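Side-chain contact in T9SS C-terminal target domain-containing protein (Bacteroides cellulosilyticus, PDB 5JVK), which probably hydrolyses O-glycosidic bonds in carbohydrates, as a family 39 glycoside hydrolase from a gut symbiont: residues I188-T193 with L234-V239. Numbering follows the deposited sequence.
Sequences IPFPTT and LPLLKV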
loop_
_atom_site.group_PDB
_atom_site.type_symbol
_atom_site.label_atom_id
_atom_site.label_comp_id
_atom_site.label_asym_id
_atom_site.label_seq_id
_atom_site.Cartn_x
_atom_site.Cartn_y
_atom_site.Cartn_z
ATOM N N ILE A 188 20.604 24.048 -5.670
ATOM C CA ILE A 188 20.065 22.704 -5.387
ATOM C C ILE A 188 19.254 22.167 -6.574
ATOM O O ILE A 188 18.832 22.952 -7.422
ATOM C CB ILE A 188 19.173 22.723 -4.116
ATOM C CG1 ILE A 188 18.121 23.844 -4.190
ATOM C CG2 ILE A 188 20.032 22.894 -2.868
ATOM C CD1 ILE A 188 17.141 23.850 -3.035
ATOM N N PRO A 189 19.017 20.835 -6.636
ATOM C CA PRO A 189 18.162 20.286 -7.703
ATOM C C PRO A 189 16.667 20.513 -7.404
ATOM O O PRO A 189 15.909 19.568 -7.162
ATOM C CB PRO A 189 18.550 18.801 -7.733
ATOM C CG PRO A 189 18.960 18.502 -6.334
ATOM C CD PRO A 189 19.574 19.763 -5.783
ATOM N N PHE A 190 16.268 21.782 -7.445
ATOM C CA PHE A 190 14.941 22.239 -7.027
ATOM C C PHE A 190 14.822 23.711 -7.449
ATOM O O PHE A 190 15.748 24.487 -7.193
ATOM C CB PHE A 190 14.794 22.103 -5.505
ATOM C CG PHE A 190 13.403 22.363 -4.993
ATOM C CD1 PHE A 190 12.478 21.328 -4.899
ATOM C CD2 PHE A 190 13.022 23.639 -4.580
ATOM C CE1 PHE A 190 11.197 21.560 -4.418
ATOM C CE2 PHE A 190 11.741 23.877 -4.098
ATOM C CZ PHE A 190 10.828 22.837 -4.017
ATOM N N PRO A 191 13.709 24.101 -8.105
ATOM C CA PRO A 191 13.641 25.446 -8.694
ATOM C C PRO A 191 13.649 26.578 -7.662
ATOM O O PRO A 191 12.710 26.698 -6.870
ATOM C CB PRO A 191 12.314 25.426 -9.464
ATOM C CG PRO A 191 11.486 24.414 -8.755
ATOM C CD PRO A 191 12.453 23.354 -8.315
ATOM N N THR A 192 14.718 27.382 -7.676
ATOM C CA THR A 192 14.864 28.545 -6.787
ATOM C C THR A 192 14.861 29.913 -7.500
ATOM O O THR A 192 14.901 30.944 -6.824
ATOM C CB THR A 192 16.139 28.425 -5.920
ATOM O OG1 THR A 192 17.280 28.202 -6.756
ATOM C CG2 THR A 192 16.003 27.278 -4.927
ATOM N N THR A 193 14.809 29.938 -8.838
ATOM C CA THR A 193 14.705 31.203 -9.589
ATOM C C THR A 193 13.244 31.547 -9.860
ATOM O O THR A 193 12.393 30.658 -9.915
ATOM C CB THR A 193 15.466 31.166 -10.937
ATOM O OG1 THR A 193 14.760 30.362 -11.891
ATOM C CG2 THR A 193 16.883 30.629 -10.756
ATOM N N LEU A 234 8.603 26.897 0.141
ATOM C CA LEU A 234 7.437 27.788 0.242
ATOM C C LEU A 234 7.346 28.841 -0.886
ATOM O O LEU A 234 6.246 29.111 -1.368
ATOM C CB LEU A 234 7.361 28.442 1.635
ATOM C CG LEU A 234 6.169 29.354 1.963
ATOM C CD1 LEU A 234 4.832 28.691 1.656
ATOM C CD2 LEU A 234 6.225 29.766 3.426
ATOM N N PRO A 235 8.486 29.433 -1.308
ATOM C CA PRO A 235 8.467 30.280 -2.506
ATOM C C PRO A 235 7.933 29.593 -3.763
ATOM O O PRO A 235 7.100 30.171 -4.461
ATOM C CB PRO A 235 9.939 30.652 -2.687
ATOM C CG PRO A 235 10.454 30.722 -1.296
ATOM C CD PRO A 235 9.709 29.672 -0.515
ATOM N N LEU A 236 8.410 28.380 -4.038
ATOM C CA LEU A 236 7.913 27.584 -5.165
ATOM C C LEU A 236 6.418 27.307 -5.007
ATOM O O LEU A 236 5.651 27.446 -5.959
ATOM C CB LEU A 236 8.705 26.272 -5.286
ATOM C CG LEU A 236 8.407 25.251 -6.401
ATOM C CD1 LEU A 236 7.169 24.421 -6.114
ATOM C CD2 LEU A 236 8.275 25.901 -7.769
ATOM N N LEU A 237 6.018 26.928 -3.797
ATOM C CA LEU A 237 4.626 26.605 -3.478
ATOM C C LEU A 237 3.675 27.801 -3.637
ATOM O O LEU A 237 2.537 27.632 -4.084
ATOM C CB LEU A 237 4.549 26.052 -2.049
ATOM C CG LEU A 237 3.238 25.472 -1.514
ATOM C CD1 LEU A 237 2.767 24.301 -2.369
ATOM C CD2 LEU A 237 3.414 25.066 -0.050
ATOM N N LYS A 238 4.146 28.999 -3.276
ATOM C CA LYS A 238 3.353 30.239 -3.414
ATOM C C LYS A 238 3.022 30.611 -4.865
ATOM O O LYS A 238 2.033 31.302 -5.109
ATOM C CB LYS A 238 4.049 31.421 -2.720
ATOM C CG LYS A 238 3.858 31.440 -1.213
ATOM C CD LYS A 238 4.666 32.539 -0.542
ATOM C CE LYS A 238 4.239 32.718 0.908
ATOM N NZ LYS A 238 5.172 33.577 1.685
ATOM N N VAL A 239 3.854 30.168 -5.809
ATOM C CA VAL A 239 3.596 30.338 -7.242
ATOM C C VAL A 239 2.737 29.182 -7.773
ATOM O O VAL A 239 1.761 29.419 -8.484
ATOM C CB VAL A 239 4.915 30.440 -8.055
ATOM C CG1 VAL A 239 4.634 30.617 -9.546
ATOM C CG2 VAL A 239 5.777 31.585 -7.534
#
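The loop 188-193 passes beside one turn of the helix 229-247, coming nearest at Pro191 and Leu236, whose CA atoms stand 7.1 Å apart, and no hydrogen bond joins the two segments. Leu236 reaches from the helix toward the loop and meets both Phe190 and Pro191. With CG anti to the backbone N (chi1 -179°), its CD2 branch lies against the Pro191 ring, where CD2 of Leu236 is 3.7 Å from CG of Pro191. Lower on the same side chain, CB of Leu236 lies 4.0 Å from CE2 of Phe190, on the rim of the aromatic ring. Phe190 is also extended, CG anti to N (chi1 -172°), which carries its long, flat side chain across to the helix. CD of Pro191 packs over one face of that ring, so the two loop residues present a joint apolar surface. The proline ring is compact and fixes phi in an extended backbone; Leu236, branched and apolar, can touch both rings at once. Phe190 meets Trp221 with the rings edge-to-face, and Pro191 touches it too. This buried apolar packing joins the loop entering helix 194-211, whose Arg197 also touches Leu236, to the next helix of the (beta/alpha)8 barrel, 229-247.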